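Local coordinates for DNA double-strand break repair nuclease NurA (Sulfolobus solfataricus, PDB 2YGK), which degrades linear double-stranded DNA as a manganese-dependent nuclease and probably acts with the HerA helicase to resect ends in double-strand break repair, at residues K155-S167 and R175-S187. Numbering follows the deposited sequence.
Sequences KLIRNVDLNGIIS and RDLLMLLNQFLVS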
loop_
_atom_site.group_PDB
_atom_site.type_symbol
_atom_site.label_atom_id
_atom_site.label_comp_id
_atom_site.label_asym_id
_atom_site.label_seq_id
_atom_site.Cartn_x
_atom_site.Cartn_y
_atom_site.Cartn_z
ATOM N N LYS A 155 0.005 -19.501 -24.235
ATOM C CA LYS A 155 0.564 -18.984 -25.488
ATOM C C LYS A 155 0.827 -17.477 -25.444
ATOM O O LYS A 155 1.850 -17.011 -25.956
ATOM C CB LYS A 155 -0.355 -19.316 -26.679
ATOM C CG LYS A 155 -0.258 -20.748 -27.164
ATOM C CD LYS A 155 -1.255 -21.010 -28.280
ATOM C CE LYS A 155 -1.445 -22.501 -28.530
ATOM N NZ LYS A 155 -2.208 -22.756 -29.774
ATOM N N LEU A 156 -0.111 -16.732 -24.855
ATOM C CA LEU A 156 0.032 -15.289 -24.618
ATOM C C LEU A 156 1.329 -14.948 -23.865
ATOM O O LEU A 156 1.981 -13.939 -24.143
ATOM C CB LEU A 156 -1.177 -14.777 -23.821
ATOM C CG LEU A 156 -2.554 -14.747 -24.550
ATOM C CD1 LEU A 156 -3.686 -14.555 -23.498
ATOM C CD2 LEU A 156 -2.611 -13.547 -25.511
ATOM N N ILE A 157 1.665 -15.797 -22.900
ATOM C CA ILE A 157 2.945 -15.753 -22.223
ATOM C C ILE A 157 4.051 -15.845 -23.267
ATOM O O ILE A 157 4.886 -14.942 -23.372
ATOM C CB ILE A 157 3.099 -16.936 -21.209
ATOM C CG1 ILE A 157 2.063 -16.848 -20.080
ATOM C CG2 ILE A 157 4.505 -17.001 -20.633
ATOM C CD1 ILE A 157 2.139 -15.595 -19.253
ATOM N N ARG A 158 4.021 -16.928 -24.047
ATOM C CA ARG A 158 5.073 -17.252 -25.028
ATOM C C ARG A 158 5.269 -16.200 -26.119
ATOM O O ARG A 158 6.387 -16.050 -26.668
ATOM C CB ARG A 158 4.808 -18.624 -25.686
ATOM C CG ARG A 158 5.134 -19.837 -24.798
ATOM C CD ARG A 158 4.592 -21.162 -25.373
ATOM N NE ARG A 158 4.132 -22.063 -24.311
ATOM C CZ ARG A 158 3.524 -23.234 -24.500
ATOM N NH1 ARG A 158 3.297 -23.699 -25.727
ATOM N NH2 ARG A 158 3.150 -23.953 -23.445
ATOM N N ASN A 159 4.192 -15.479 -26.435
ATOM C CA ASN A 159 4.236 -14.494 -27.504
ATOM C C ASN A 159 4.368 -13.075 -26.994
ATOM O O ASN A 159 4.473 -12.144 -27.786
ATOM C CB ASN A 159 2.990 -14.629 -28.363
ATOM C CG ASN A 159 2.757 -16.053 -28.798
ATOM O OD1 ASN A 159 3.694 -16.749 -29.186
ATOM N ND2 ASN A 159 1.513 -16.502 -28.723
ATOM N N VAL A 160 4.352 -12.927 -25.669
ATOM C CA VAL A 160 4.583 -11.645 -25.010
ATOM C C VAL A 160 3.512 -10.649 -25.408
ATOM O O VAL A 160 3.803 -9.546 -25.850
ATOM C CB VAL A 160 6.001 -11.080 -25.324
ATOM C CG1 VAL A 160 6.243 -9.790 -24.544
ATOM C CG2 VAL A 160 7.089 -12.126 -25.016
ATOM N N ASP A 161 2.266 -11.057 -25.227
ATOM C CA ASP A 161 1.123 -10.275 -25.679
ATOM C C ASP A 161 0.492 -9.527 -24.501
ATOM O O ASP A 161 -0.456 -10.016 -23.874
ATOM C CB ASP A 161 0.114 -11.216 -26.355
ATOM C CG ASP A 161 -0.993 -10.477 -27.115
ATOM O OD1 ASP A 161 -1.003 -9.217 -27.129
ATOM O OD2 ASP A 161 -1.858 -11.177 -27.704
ATOM N N LEU A 162 1.023 -8.342 -24.193
ATOM C CA LEU A 162 0.478 -7.534 -23.091
ATOM C C LEU A 162 -0.968 -7.171 -23.348
ATOM O O LEU A 162 -1.801 -7.358 -22.473
ATOM C CB LEU A 162 1.264 -6.247 -22.876
ATOM C CG LEU A 162 2.556 -6.367 -22.100
ATOM C CD1 LEU A 162 3.141 -4.985 -21.950
ATOM C CD2 LEU A 162 2.328 -7.019 -20.751
ATOM N N ASN A 163 -1.253 -6.650 -24.544
ATOM C CA ASN A 163 -2.628 -6.289 -24.931
ATOM C C ASN A 163 -3.605 -7.443 -24.708
ATOM O O ASN A 163 -4.753 -7.221 -24.325
ATOM C CB ASN A 163 -2.705 -5.814 -26.397
ATOM C CG ASN A 163 -2.202 -4.380 -26.590
ATOM O OD1 ASN A 163 -1.094 -4.028 -26.165
ATOM N ND2 ASN A 163 -3.011 -3.552 -27.253
ATOM N N GLY A 164 -3.130 -8.667 -24.940
ATOM C CA GLY A 164 -3.916 -9.878 -24.706
ATOM C C GLY A 164 -4.171 -10.189 -23.237
ATOM O O GLY A 164 -5.302 -10.467 -22.840
ATOM N N ILE A 165 -3.105 -10.158 -22.436
ATOM C CA ILE A 165 -3.193 -10.468 -21.011
ATOM C C ILE A 165 -4.093 -9.460 -20.305
ATOM O O ILE A 165 -4.893 -9.825 -19.440
ATOM C CB ILE A 165 -1.789 -10.506 -20.353
ATOM C CG1 ILE A 165 -1.008 -11.731 -20.832
ATOM C CG2 ILE A 165 -1.897 -10.535 -18.837
ATOM C CD1 ILE A 165 0.462 -11.707 -20.469
ATOM N N ILE A 166 -3.971 -8.191 -20.689
ATOM C CA ILE A 166 -4.821 -7.132 -20.137
ATOM C C ILE A 166 -6.292 -7.373 -20.425
ATOM O O ILE A 166 -7.119 -7.109 -19.564
ATOM C CB ILE A 166 -4.428 -5.722 -20.661
ATOM C CG1 ILE A 166 -3.063 -5.291 -20.094
ATOM C CG2 ILE A 166 -5.526 -4.706 -20.322
ATOM C CD1 ILE A 166 -2.529 -3.992 -20.689
ATOM N N SER A 167 -6.594 -7.898 -21.617
ATOM C CA SER A 167 -7.985 -8.137 -22.087
ATOM C C SER A 167 -8.742 -9.283 -21.401
ATOM O O SER A 167 -9.932 -9.468 -21.657
ATOM C CB SER A 167 -7.989 -8.397 -23.598
ATOM O OG SER A 167 -7.352 -7.355 -24.310
ATOM N N ARG A 175 -3.689 -11.118 -12.672
ATOM C CA ARG A 175 -2.553 -11.000 -11.794
ATOM C C ARG A 175 -1.621 -12.176 -12.044
ATOM O O ARG A 175 -0.430 -11.978 -12.206
ATOM C CB ARG A 175 -2.965 -10.949 -10.330
ATOM C CG ARG A 175 -1.817 -11.256 -9.344
ATOM C CD ARG A 175 -2.332 -11.502 -7.939
ATOM N NE ARG A 175 -3.429 -12.475 -7.965
ATOM C CZ ARG A 175 -3.431 -13.658 -7.359
ATOM N NH1 ARG A 175 -2.405 -14.048 -6.607
ATOM N NH2 ARG A 175 -4.492 -14.451 -7.490
ATOM N N ASP A 176 -2.169 -13.386 -12.087
ATOM C CA ASP A 176 -1.354 -14.599 -12.199
ATOM C C ASP A 176 -0.687 -14.739 -13.568
ATOM O O ASP A 176 0.484 -15.105 -13.645
ATOM C CB ASP A 176 -2.159 -15.855 -11.833
ATOM C CG ASP A 176 -2.276 -16.055 -10.323
ATOM O OD1 ASP A 176 -1.851 -15.163 -9.551
ATOM O OD2 ASP A 176 -2.767 -17.121 -9.902
ATOM N N LEU A 177 -1.408 -14.423 -14.638
ATOM C CA LEU A 177 -0.776 -14.351 -15.950
ATOM C C LEU A 177 0.349 -13.335 -16.011
ATOM O O LEU A 177 1.363 -13.591 -16.636
ATOM C CB LEU A 177 -1.776 -14.002 -17.035
ATOM C CG LEU A 177 -2.538 -15.149 -17.652
ATOM C CD1 LEU A 177 -3.362 -14.574 -18.823
ATOM C CD2 LEU A 177 -1.623 -16.300 -18.108
ATOM N N LEU A 178 0.168 -12.173 -15.393
ATOM C CA LEU A 178 1.228 -11.151 -15.390
ATOM C C LEU A 178 2.454 -11.614 -14.606
ATOM O O LEU A 178 3.562 -11.361 -15.011
ATOM C CB LEU A 178 0.714 -9.814 -14.870
ATOM C CG LEU A 178 -0.135 -9.016 -15.867
ATOM C CD1 LEU A 178 -1.021 -7.923 -15.198
ATOM C CD2 LEU A 178 0.751 -8.418 -16.924
HETATM N N MSE A 179 2.239 -12.305 -13.494
HETATM C CA MSE A 179 3.334 -12.875 -12.729
HETATM C C MSE A 179 4.150 -13.822 -13.602
HETATM O O MSE A 179 5.378 -13.718 -13.667
HETATM C CB MSE A 179 2.797 -13.618 -11.510
HETATM C CG MSE A 179 2.298 -12.694 -10.431
HETATM SE SE MSE A 179 1.593 -13.639 -8.908
HETATM C CE MSE A 179 3.277 -14.376 -8.231
ATOM N N LEU A 180 3.462 -14.737 -14.280
ATOM C CA LEU A 180 4.120 -15.662 -15.205
ATOM C C LEU A 180 4.941 -14.927 -16.265
ATOM O O LEU A 180 6.120 -15.226 -16.463
ATOM C CB LEU A 180 3.105 -16.575 -15.896
ATOM C CG LEU A 180 3.013 -18.022 -15.406
ATOM C CD1 LEU A 180 2.090 -18.813 -16.324
ATOM C CD2 LEU A 180 4.382 -18.707 -15.347
ATOM N N LEU A 181 4.318 -13.948 -16.917
ATOM C CA LEU A 181 5.008 -13.138 -17.929
ATOM C C LEU A 181 6.347 -12.590 -17.421
ATOM O O LEU A 181 7.382 -12.699 -18.087
ATOM C CB LEU A 181 4.124 -11.973 -18.392
ATOM C CG LEU A 181 4.708 -11.176 -19.562
ATOM C CD1 LEU A 181 5.099 -12.111 -20.710
ATOM C CD2 LEU A 181 3.763 -10.089 -20.037
ATOM N N ASN A 182 6.329 -11.998 -16.239
ATOM C CA ASN A 182 7.575 -11.523 -15.659
ATOM C C ASN A 182 8.623 -12.641 -15.480
ATOM O O ASN A 182 9.790 -12.455 -15.818
ATOM C CB ASN A 182 7.302 -10.839 -14.347
ATOM C CG ASN A 182 6.431 -9.635 -14.507
ATOM O OD1 ASN A 182 6.283 -9.116 -15.599
ATOM N ND2 ASN A 182 5.860 -9.171 -13.412
ATOM N N GLN A 183 8.208 -13.801 -14.983
ATOM C CA GLN A 183 9.140 -14.922 -14.784
ATOM C C GLN A 183 9.759 -15.371 -16.108
ATOM O O GLN A 183 10.954 -15.649 -16.182
ATOM C CB GLN A 183 8.460 -16.104 -14.071
ATOM C CG GLN A 183 8.178 -15.850 -12.585
ATOM C CD GLN A 183 7.526 -17.021 -11.839
ATOM O OE1 GLN A 183 7.043 -17.994 -12.432
ATOM N NE2 GLN A 183 7.512 -16.917 -10.516
ATOM N N PHE A 184 8.949 -15.396 -17.153
ATOM C CA PHE A 184 9.386 -15.769 -18.484
ATOM C C PHE A 184 10.299 -14.703 -19.055
ATOM O O PHE A 184 11.327 -15.022 -19.658
ATOM C CB PHE A 184 8.171 -15.989 -19.377
ATOM C CG PHE A 184 8.496 -16.202 -20.834
ATOM C CD1 PHE A 184 9.002 -17.419 -21.287
ATOM C CD2 PHE A 184 8.260 -15.193 -21.763
ATOM C CE1 PHE A 184 9.280 -17.614 -22.637
ATOM C CE2 PHE A 184 8.528 -15.389 -23.123
ATOM C CZ PHE A 184 9.038 -16.599 -23.557
ATOM N N LEU A 185 9.962 -13.437 -18.826
ATOM C CA LEU A 185 10.824 -12.323 -19.227
ATOM C C LEU A 185 12.185 -12.256 -18.515
ATOM O O LEU A 185 13.213 -11.978 -19.146
ATOM C CB LEU A 185 10.067 -11.014 -19.042
ATOM C CG LEU A 185 8.973 -10.853 -20.077
ATOM C CD1 LEU A 185 8.120 -9.652 -19.730
ATOM C CD2 LEU A 185 9.552 -10.730 -21.498
ATOM N N VAL A 186 12.206 -12.462 -17.201
ATOM C CA VAL A 186 13.501 -12.550 -16.492
ATOM C C VAL A 186 14.289 -13.670 -17.116
ATOM O O VAL A 186 15.470 -13.522 -17.379
ATOM C CB VAL A 186 13.342 -12.861 -15.004
ATOM C CG1 VAL A 186 14.653 -13.277 -14.398
ATOM C CG2 VAL A 186 12.763 -11.650 -14.280
ATOM N N SER A 187 13.623 -14.789 -17.367
ATOM C CA SER A 187 14.326 -15.969 -17.870
ATOM C C SER A 187 15.016 -15.750 -19.204
ATOM O O SER A 187 16.081 -16.308 -19.433
ATOM C CB SER A 187 13.377 -17.157 -17.997
ATOM O OG SER A 187 12.945 -17.529 -16.711
#
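I157 fits as a knob into the hole formed by L177, L180, L181 and F184 on helix 171-193. Its CG1 branch lies beside its own backbone N (chi1 -64°) and sends CD1 toward the backbone of helix 171-193. There CD1 lies 3.6 Å from L180 CB and also meets the L177 carbonyl and L181 N. The CG2 branch goes the other way, to F184 CB at 4.0 Å, and the two side chains pass alongside each other, pointing opposite ways. The F184 ring lies alongside the last turn of helix 151-159. V160 CG2 touches the ring edge at CE2 (4.0 Å), and the I157 carbonyl oxygen approaches obliquely. With an alanine in place of this phenylalanine, I157 CG2 would keep CB, but V160 CG2 would probably lose the ring edge and a gap would open beside the helix end. V160, with positive phi, leaves the helix in a Schellman motif, and the chain continues into helix 162-166. D161 N-caps this helix by a weak bond from G164 N. L181 CD2 meets both L162 CD2, at 3.5 Å with the side chains nearly perpendicular, and I165 CD1. I165 CG2 rests on L178 CG at 3.8 Å. L115 of helix 104-123 also touches L162. The contact lies within the NurA domain, of the RNase H clan, away from the manganese site. No hydrogen bond or salt bridge joins the segments, so apolar packing holds the two short helices to helix 171-193.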